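Csm3 (PDB 6AE2) probably binds crRNA as a repeated backbone subunit of the type III-A CRISPR-Cas effector complex, and is probably the subunit that cleaves target RNA. Local coordinates at residues Y28-N33 against E192-L197; M34-L39 against S81-K86; L90-D95 against D103-M108. All blocks are in the same frame, centred on the assembly; numbering follows the deposited sequence.

Contact 1. Residues Y28-N33 against E192-L197; sequences YNIIYN and EMIKCL
I194 on helix 190-205 points at strand 26-38 and meets two of its residues, Y32 and I30. The CB already lies close to the tyrosine, 4.2 Å from Y32 OH. Beyond it the chain forks: CG2 sits anti to the backbone N, and CG1 is anti to the carbonyl carbon (chi1 -71°). Both branches come up against the same phenol oxygen, with I194 CG1 3.5 Å and I194 CG2 3.8 Å from Y32 OH. The oxygen thus rests in the fork of the isoleucine, and the tyrosine crosses that side chain at about a right angle. At the far end I194 CD1 still touches the hydroxyl and also reaches the next inward-facing residue of the strand, lying 4.2 Å from I30 CD1. Here too the two side chains cross roughly perpendicularly. The arrangement belongs to the ferredoxin-like (RRM-like) core of RAMP proteins, in which the second core helix covers the first strand; the short segments run in much the same direction, 26° apart, with their axes 12.3 Å apart. That spacing is bridged by side chains alone, and no hydrogen bond passes between the segments. One turn further along the helix, L197 comes to the tyrosine ring obliquely, L197 CD2 being 4.5 Å from Y32 CE2. On the strand itself the Y28 ring turns its edge to I30 CG1, while its hydroxyl is hydrogen-bonded to E190 just ahead of the helical segment. Backbone hydrogen bonds tie I30 to L182 and I31 to I228, and P227 on strand 220-230 packs against both I30 and Y32.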
loop_
_atom_site.group_PDB
_atom_site.type_symbol
_atom_site.label_atom_id
_atom_site.label_comp_id
_atom_site.label_asym_id
_atom_site.label_seq_id
_atom_site.Cartn_x
_atom_site.Cartn_y
_atom_site.Cartn_z
ATOM N N TYR A 28 6.791 11.561 32.053
ATOM C CA TYR A 28 7.623 11.947 30.923
ATOM C C TYR A 28 6.830 11.755 29.640
ATOM O O TYR A 28 5.804 11.071 29.616
ATOM C CB TYR A 28 8.921 11.134 30.872
ATOM C CG TYR A 28 8.739 9.647 31.109
ATOM C CD1 TYR A 28 8.442 8.781 30.065
ATOM C CD2 TYR A 28 8.862 9.112 32.382
ATOM C CE1 TYR A 28 8.277 7.423 30.291
ATOM C CE2 TYR A 28 8.706 7.764 32.617
ATOM C CZ TYR A 28 8.412 6.922 31.572
ATOM O OH TYR A 28 8.253 5.579 31.820
ATOM N N ASN A 29 7.320 12.381 28.575
ATOM C CA ASN A 29 6.863 12.100 27.225
ATOM C C ASN A 29 7.857 11.170 26.543
ATOM O O ASN A 29 9.069 11.280 26.753
ATOM C CB ASN A 29 6.709 13.380 26.398
ATOM C CG ASN A 29 5.796 14.395 27.051
ATOM O OD1 ASN A 29 4.728 14.052 27.562
ATOM N ND2 ASN A 29 6.204 15.658 27.028
ATOM N N ILE A 30 7.336 10.248 25.740
ATOM C CA ILE A 30 8.153 9.418 24.866
ATOM C C ILE A 30 8.028 9.984 23.460
ATOM O O ILE A 30 6.916 10.118 22.934
ATOM C CB ILE A 30 7.723 7.945 24.912
ATOM C CG1 ILE A 30 7.937 7.362 26.310
ATOM C CG2 ILE A 30 8.495 7.139 23.885
ATOM C CD1 ILE A 30 7.127 6.113 26.577
ATOM N N ILE A 31 9.160 10.327 22.854
ATOM C CA ILE A 31 9.196 10.944 21.533
ATOM C C ILE A 31 9.665 9.902 20.529
ATOM O O ILE A 31 10.678 9.227 20.750
ATOM C CB ILE A 31 10.110 12.180 21.511
ATOM C CG1 ILE A 31 9.751 13.140 22.649
ATOM C CG2 ILE A 31 10.012 12.887 20.174
ATOM C CD1 ILE A 31 8.285 13.488 22.719
ATOM N N TYR A 32 8.922 9.767 19.433
ATOM C CA TYR A 32 9.272 8.881 18.329
ATOM C C TYR A 32 9.440 9.725 17.073
ATOM O O TYR A 32 8.520 10.452 16.685
ATOM C CB TYR A 32 8.194 7.818 18.096
ATOM C CG TYR A 32 8.090 6.739 19.153
ATOM C CD1 TYR A 32 8.998 5.688 19.196
ATOM C CD2 TYR A 32 7.061 6.753 20.087
ATOM C CE1 TYR A 32 8.897 4.691 20.154
ATOM C CE2 TYR A 32 6.950 5.762 21.047
ATOM C CZ TYR A 32 7.872 4.735 21.078
ATOM O OH TYR A 32 7.763 3.749 22.034
ATOM N N ASN A 33 10.607 9.629 16.439
ATOM C CA ASN A 33 10.831 10.269 15.143
ATOM C C ASN A 33 10.422 9.269 14.070
ATOM O O ASN A 33 11.229 8.478 13.580
ATOM C CB ASN A 33 12.279 10.716 14.994
ATOM C CG ASN A 33 12.581 11.975 15.782
ATOM O OD1 ASN A 33 11.876 12.979 15.667
ATOM N ND2 ASN A 33 13.634 11.930 16.590
ATOM N N GLU A 192 2.333 -1.580 27.947
ATOM C CA GLU A 192 1.100 -1.937 27.250
ATOM C C GLU A 192 0.723 -0.884 26.215
ATOM O O GLU A 192 0.215 -1.219 25.138
ATOM C CB GLU A 192 -0.035 -2.132 28.256
ATOM C CG GLU A 192 -0.048 -3.495 28.927
ATOM C CD GLU A 192 -0.231 -4.633 27.940
ATOM O OE1 GLU A 192 -1.216 -4.606 27.173
ATOM O OE2 GLU A 192 0.610 -5.557 27.936
ATOM N N MET A 193 0.965 0.393 26.520
ATOM C CA MET A 193 0.611 1.457 25.585
ATOM C C MET A 193 1.489 1.416 24.341
ATOM O O MET A 193 0.993 1.541 23.215
ATOM C CB MET A 193 0.718 2.816 26.273
ATOM C CG MET A 193 -0.309 3.039 27.365
ATOM S SD MET A 193 -0.266 4.738 27.947
ATOM C CE MET A 193 1.040 4.582 29.151
ATOM N N ILE A 194 2.801 1.256 24.526
ATOM C CA ILE A 194 3.696 1.086 23.383
ATOM C C ILE A 194 3.261 -0.115 22.554
ATOM O O ILE A 194 3.176 -0.046 21.322
ATOM C CB ILE A 194 5.154 0.947 23.854
ATOM C CG1 ILE A 194 5.682 2.284 24.377
ATOM C CG2 ILE A 194 6.033 0.417 22.728
ATOM C CD1 ILE A 194 6.815 2.135 25.370
ATOM N N LYS A 195 2.958 -1.230 23.226
ATOM C CA LYS A 195 2.536 -2.431 22.515
ATOM C C LYS A 195 1.261 -2.181 21.718
ATOM O O LYS A 195 1.169 -2.567 20.547
ATOM C CB LYS A 195 2.339 -3.582 23.502
ATOM C CG LYS A 195 1.422 -4.684 23.003
ATOM C CD LYS A 195 1.422 -5.874 23.950
ATOM C CE LYS A 195 0.537 -6.996 23.432
ATOM N NZ LYS A 195 -0.239 -7.634 24.535
ATOM N N CYS A 196 0.272 -1.520 22.326
ATOM C CA CYS A 196 -0.945 -1.181 21.595
ATOM C C CYS A 196 -0.633 -0.308 20.384
ATOM O O CYS A 196 -1.269 -0.439 19.333
ATOM C CB CYS A 196 -1.933 -0.478 22.524
ATOM S SG CYS A 196 -3.312 0.324 21.678
ATOM N N LEU A 197 0.353 0.581 20.511
ATOM C CA LEU A 197 0.759 1.410 19.380
ATOM C C LEU A 197 1.467 0.579 18.317
ATOM O O LEU A 197 1.211 0.739 17.119
ATOM C CB LEU A 197 1.658 2.548 19.866
ATOM C CG LEU A 197 2.230 3.515 18.824
ATOM C CD1 LEU A 197 1.171 3.963 17.823
ATOM C CD2 LEU A 197 2.873 4.715 19.508
#

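Contact 2. Residues M34-L39 against S81-K86; sequences MEIEVL and SSIKGK
I36 and I83 meet tip to tip, each reaching toward the other until their terminal methyls touch. I36 CD1 lies 3.5 Å from I83 CD1, and the same strand methyl is 4.1 Å from I83 CG1. Each isoleucine holds CG1 anti to its carbonyl carbon, and in I36 the chain then continues fully extended (chi2 179°), which carries CD1 straight out from the sheet. Together the two side chains span backbones whose CA atoms, I36 to I83, are 10.0 Å apart. The second touch is slacker: M34 brings its end methyl in beside the pair, M34 CE standing 4.4 Å from I83 CD1. All three residues are buried, and the whole junction is hydrocarbon, with no hydrogen bond from strand to helix. The surroundings of this narrow bridge are very different. E35 and E37 leave the strand on the other face of the sheet, partly exposed, where E35 makes a long, weak ion pair with K175 and E37 one with K221. On the helix, S81 and G85 lie on the exposed side, and K86 turns off to make a cation-pi contact with Y208. A partly exposed K84 gives a weak hydrogen bond to the carbonyl of F109. So the tight part of the contact is I36 against I83 alone, and M34 adds a looser touch on the same methyl, I83 CD1. Around it the hydrophobic layer widens: I78 on strand 71-78 packs on both I36 and I83, V220 on I36, and I222 and L224 on M34. The strand is hydrogen-bonded between strands 175-185 and 220-230, and helix 80-93 packs on this face as the first core helix of the ferredoxin-like fold.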
loop_
_atom_site.group_PDB
_atom_site.type_symbol
_atom_site.label_atom_id
_atom_site.label_comp_id
_atom_site.label_asym_id
_atom_site.label_seq_id
_atom_site.Cartn_x
_atom_site.Cartn_y
_atom_site.Cartn_z
ATOM N N MET A 34 9.144 9.311 13.702
ATOM C CA MET A 34 8.556 8.312 12.822
ATOM C C MET A 34 8.848 8.625 11.359
ATOM O O MET A 34 8.867 9.789 10.945
ATOM C CB MET A 34 7.045 8.245 13.058
ATOM C CG MET A 34 6.239 7.612 11.938
ATOM S SD MET A 34 4.465 7.727 12.240
ATOM C CE MET A 34 4.260 9.498 12.414
ATOM N N GLU A 35 9.089 7.574 10.578
ATOM C CA GLU A 35 9.253 7.676 9.134
ATOM C C GLU A 35 8.193 6.827 8.447
ATOM O O GLU A 35 7.915 5.700 8.875
ATOM C CB GLU A 35 10.650 7.230 8.688
ATOM C CG GLU A 35 10.802 7.098 7.177
ATOM C CD GLU A 35 12.220 6.769 6.749
ATOM O OE1 GLU A 35 13.144 7.518 7.130
ATOM O OE2 GLU A 35 12.410 5.765 6.029
ATOM N N ILE A 36 7.603 7.372 7.387
ATOM C CA ILE A 36 6.546 6.713 6.626
ATOM C C ILE A 36 7.013 6.607 5.182
ATOM O O ILE A 36 7.165 7.628 4.497
ATOM C CB ILE A 36 5.220 7.477 6.712
ATOM C CG1 ILE A 36 4.717 7.521 8.154
ATOM C CG2 ILE A 36 4.183 6.857 5.790
ATOM C CD1 ILE A 36 3.433 8.287 8.310
ATOM N N GLU A 37 7.231 5.383 4.712
ATOM C CA GLU A 37 7.635 5.148 3.333
ATOM C C GLU A 37 6.449 4.634 2.527
ATOM O O GLU A 37 5.756 3.703 2.954
ATOM C CB GLU A 37 8.795 4.156 3.247
ATOM C CG GLU A 37 9.378 4.047 1.845
ATOM C CD GLU A 37 10.502 3.036 1.743
ATOM O OE1 GLU A 37 11.281 3.113 0.768
ATOM O OE2 GLU A 37 10.604 2.165 2.632
ATOM N N VAL A 38 6.227 5.243 1.367
ATOM C CA VAL A 38 5.157 4.835 0.466
ATOM C C VAL A 38 5.619 3.614 -0.321
ATOM O O VAL A 38 6.654 3.652 -0.994
ATOM C CB VAL A 38 4.768 5.987 -0.473
ATOM C CG1 VAL A 38 3.791 5.509 -1.532
ATOM C CG2 VAL A 38 4.180 7.145 0.322
ATOM N N LEU A 39 4.856 2.523 -0.232
ATOM C CA LEU A 39 5.132 1.303 -0.985
ATOM C C LEU A 39 4.275 1.175 -2.239
ATOM O O LEU A 39 4.784 0.763 -3.287
ATOM C CB LEU A 39 4.929 0.073 -0.096
ATOM C CG LEU A 39 5.778 0.026 1.176
ATOM C CD1 LEU A 39 5.582 -1.292 1.902
ATOM C CD2 LEU A 39 7.248 0.248 0.853
ATOM N N SER A 81 -4.213 13.094 11.419
ATOM C CA SER A 81 -5.546 12.521 11.572
ATOM C C SER A 81 -5.690 11.249 10.749
ATOM O O SER A 81 -6.386 10.311 11.155
ATOM C CB SER A 81 -6.607 13.538 11.156
ATOM O OG SER A 81 -6.017 14.778 10.806
ATOM N N SER A 82 -5.039 11.197 9.583
ATOM C CA SER A 82 -5.138 10.021 8.728
ATOM C C SER A 82 -4.483 8.812 9.382
ATOM O O SER A 82 -5.065 7.722 9.416
ATOM C CB SER A 82 -4.508 10.311 7.367
ATOM O OG SER A 82 -5.258 11.279 6.655
ATOM N N ILE A 83 -3.268 8.985 9.910
ATOM C CA ILE A 83 -2.574 7.875 10.557
ATOM C C ILE A 83 -3.314 7.450 11.818
ATOM O O ILE A 83 -3.626 6.268 12.008
ATOM C CB ILE A 83 -1.118 8.259 10.871
ATOM C CG1 ILE A 83 -0.407 8.761 9.614
ATOM C CG2 ILE A 83 -0.369 7.078 11.463
ATOM C CD1 ILE A 83 0.665 9.783 9.911
ATOM N N LYS A 84 -3.608 8.413 12.696
ATOM C CA LYS A 84 -4.258 8.096 13.963
ATOM C C LYS A 84 -5.646 7.509 13.739
ATOM O O LYS A 84 -6.026 6.521 14.379
ATOM C CB LYS A 84 -4.336 9.347 14.833
ATOM C CG LYS A 84 -4.541 9.063 16.310
ATOM C CD LYS A 84 -4.825 10.337 17.085
ATOM C CE LYS A 84 -5.072 10.037 18.552
ATOM N NZ LYS A 84 -5.472 11.254 19.309
ATOM N N GLY A 85 -6.418 8.107 12.830
ATOM C CA GLY A 85 -7.750 7.594 12.559
ATOM C C GLY A 85 -7.731 6.200 11.962
ATOM O O GLY A 85 -8.577 5.363 12.287
ATOM N N LYS A 86 -6.764 5.927 11.085
ATOM C CA LYS A 86 -6.687 4.609 10.466
ATOM C C LYS A 86 -6.232 3.559 11.472
ATOM O O LYS A 86 -6.814 2.471 11.553
ATOM C CB LYS A 86 -5.751 4.645 9.256
ATOM C CG LYS A 86 -5.714 3.346 8.471
ATOM C CD LYS A 86 -7.122 2.843 8.200
ATOM C CE LYS A 86 -7.111 1.540 7.423
ATOM N NZ LYS A 86 -8.121 1.547 6.328
#

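Contact 3. Residues L90-D95 against D103-M108; sequences LLENVD and DIVSKM
V105 turns its two methyls toward helix 80-93 like a fork, one to L91 and the other to E92. With CG2 anti to the carbonyl carbon, that branch meets the root of the leucine: V105 CG2 is 3.9 Å from L91 CB. The rest of L91 runs on past the valine, and its CD1 touches the carbonyl oxygen of C196 on helix 190-205. The other branch, V105 CG1, lies 4.4 Å from E92 CG, so only the aliphatic part of the glutamate takes part; its carboxylate is held by a salt bridge to R88. The short helix 104-109 folds back, antiparallel, on the end of helix 80-93, the first core helix of the ferredoxin-like fold, before the chain enters strand 125-132. D103 is the N-cap of that short helix. S106 N donates to D103 OD1 at 3.2 Å, almost straight at 167° but from well above the carboxylate plane, and S106 OG gives a second bond to D103 OD2 at 2.9 Å. Two bonds from one residue thus grip both carboxylate oxygens. Near the helix end V94 packs on W26 of the second subunit.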
loop_
_atom_site.group_PDB
_atom_site.type_symbol
_atom_site.label_atom_id
_atom_site.label_comp_id
_atom_site.label_asym_id
_atom_site.label_seq_id
_atom_site.Cartn_x
_atom_site.Cartn_y
_atom_site.Cartn_z
ATOM N N LEU A 90 -8.464 0.354 12.897
ATOM C CA LEU A 90 -7.975 -1.012 12.743
ATOM C C LEU A 90 -7.983 -1.759 14.072
ATOM O O LEU A 90 -8.308 -2.952 14.118
ATOM C CB LEU A 90 -6.569 -1.001 12.146
ATOM C CG LEU A 90 -6.470 -0.603 10.672
ATOM C CD1 LEU A 90 -5.089 -0.060 10.364
ATOM C CD2 LEU A 90 -6.793 -1.783 9.775
ATOM N N LEU A 91 -7.628 -1.077 15.163
ATOM C CA LEU A 91 -7.654 -1.728 16.468
ATOM C C LEU A 91 -9.083 -1.997 16.920
ATOM O O LEU A 91 -9.357 -3.020 17.556
ATOM C CB LEU A 91 -6.908 -0.879 17.495
ATOM C CG LEU A 91 -5.395 -0.777 17.289
ATOM C CD1 LEU A 91 -4.851 0.512 17.894
ATOM C CD2 LEU A 91 -4.689 -1.994 17.869
ATOM N N GLU A 92 -10.008 -1.092 16.597
ATOM C CA GLU A 92 -11.412 -1.328 16.905
ATOM C C GLU A 92 -12.003 -2.444 16.055
ATOM O O GLU A 92 -13.001 -3.052 16.459
ATOM C CB GLU A 92 -12.214 -0.039 16.719
ATOM C CG GLU A 92 -11.891 1.033 17.745
ATOM C CD GLU A 92 -12.327 2.417 17.306
ATOM O OE1 GLU A 92 -12.317 2.687 16.087
ATOM O OE2 GLU A 92 -12.676 3.237 18.183
ATOM N N ASN A 93 -11.411 -2.728 14.891
ATOM C CA ASN A 93 -11.876 -3.839 14.068
ATOM C C ASN A 93 -11.423 -5.179 14.633
ATOM O O ASN A 93 -12.164 -6.166 14.562
ATOM C CB ASN A 93 -11.383 -3.675 12.630
ATOM C CG ASN A 93 -12.061 -2.529 11.907
ATOM O OD1 ASN A 93 -13.014 -1.939 12.416
ATOM N ND2 ASN A 93 -11.572 -2.208 10.714
ATOM N N VAL A 94 -10.210 -5.236 15.193
ATOM C CA VAL A 94 -9.706 -6.467 15.793
ATOM C C VAL A 94 -10.091 -6.604 17.258
ATOM O O VAL A 94 -9.713 -7.597 17.896
ATOM C CB VAL A 94 -8.172 -6.569 15.664
ATOM C CG1 VAL A 94 -7.745 -6.343 14.221
ATOM C CG2 VAL A 94 -7.490 -5.582 16.605
ATOM N N ASP A 95 -10.830 -5.639 17.812
ATOM C CA ASP A 95 -11.249 -5.657 19.213
ATOM C C ASP A 95 -10.033 -5.736 20.139
ATOM O O ASP A 95 -9.880 -6.657 20.943
ATOM C CB ASP A 95 -12.232 -6.808 19.471
ATOM C CG ASP A 95 -12.968 -6.672 20.797
ATOM O OD1 ASP A 95 -12.369 -6.954 21.855
ATOM O OD2 ASP A 95 -14.156 -6.286 20.778
ATOM N N ASP A 103 -9.969 -0.624 28.213
ATOM C CA ASP A 103 -10.033 0.048 26.917
ATOM C C ASP A 103 -8.810 0.950 26.778
ATOM O O ASP A 103 -8.873 2.175 26.919
ATOM C CB ASP A 103 -11.336 0.826 26.782
ATOM C CG ASP A 103 -11.691 1.127 25.339
ATOM O OD1 ASP A 103 -10.868 0.835 24.445
ATOM O OD2 ASP A 103 -12.796 1.657 25.099
ATOM N N ILE A 104 -7.667 0.318 26.499
ATOM C CA ILE A 104 -6.439 1.076 26.290
ATOM C C ILE A 104 -6.517 1.875 24.995
ATOM O O ILE A 104 -5.901 2.942 24.878
ATOM C CB ILE A 104 -5.223 0.131 26.308
ATOM C CG1 ILE A 104 -3.917 0.924 26.204
ATOM C CG2 ILE A 104 -5.326 -0.906 25.195
ATOM C CD1 ILE A 104 -2.716 0.190 26.753
ATOM N N VAL A 105 -7.276 1.385 24.012
ATOM C CA VAL A 105 -7.455 2.123 22.765
ATOM C C VAL A 105 -8.095 3.476 23.041
ATOM O O VAL A 105 -7.594 4.521 22.607
ATOM C CB VAL A 105 -8.291 1.297 21.768
ATOM C CG1 VAL A 105 -8.779 2.173 20.622
ATOM C CG2 VAL A 105 -7.484 0.121 21.245
ATOM N N SER A 106 -9.210 3.475 23.775
ATOM C CA SER A 106 -9.856 4.730 24.146
ATOM C C SER A 106 -8.930 5.589 24.995
ATOM O O SER A 106 -8.794 6.796 24.759
ATOM C CB SER A 106 -11.161 4.447 24.893
ATOM O OG SER A 106 -12.262 4.334 24.007
ATOM N N LYS A 107 -8.273 4.979 25.987
ATOM C CA LYS A 107 -7.426 5.743 26.896
ATOM C C LYS A 107 -6.270 6.416 26.166
ATOM O O LYS A 107 -5.832 7.501 26.565
ATOM C CB LYS A 107 -6.898 4.837 28.006
ATOM C CG LYS A 107 -6.521 5.576 29.278
ATOM C CD LYS A 107 -7.661 6.464 29.754
ATOM C CE LYS A 107 -7.278 7.237 31.005
ATOM N NZ LYS A 107 -8.133 6.868 32.167
ATOM N N MET A 108 -5.767 5.797 25.098
ATOM C CA MET A 108 -4.669 6.370 24.326
ATOM C C MET A 108 -5.176 7.340 23.262
ATOM O O MET A 108 -4.795 8.514 23.247
ATOM C CB MET A 108 -3.844 5.253 23.679
ATOM C CG MET A 108 -2.776 4.660 24.579
ATOM S SD MET A 108 -1.595 3.659 23.656
ATOM C CE MET A 108 -0.776 4.913 22.674
#

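In the fold
Strand 26-38 opens the fold and supplies the first half of contact 1 and, directly afterwards, of contact 2. The chain then makes the hairpin 62-67/71-78 and enters helix 80-93, whose start closes contact 2 over the far half of the strand. The end of that helix opens contact 3, a short local loop shut by helix 104-109. Only much later does helix 190-205 return to the strand and close contact 1, so the long loop of contact 1 encloses the other two, which follow one another. Contacts 1 and 3 also touch: I104 packs on E192 and M193, M108 on M193, and L91 on C196, so helices 80-93, 104-109 and 190-205 are joined on one sheet face.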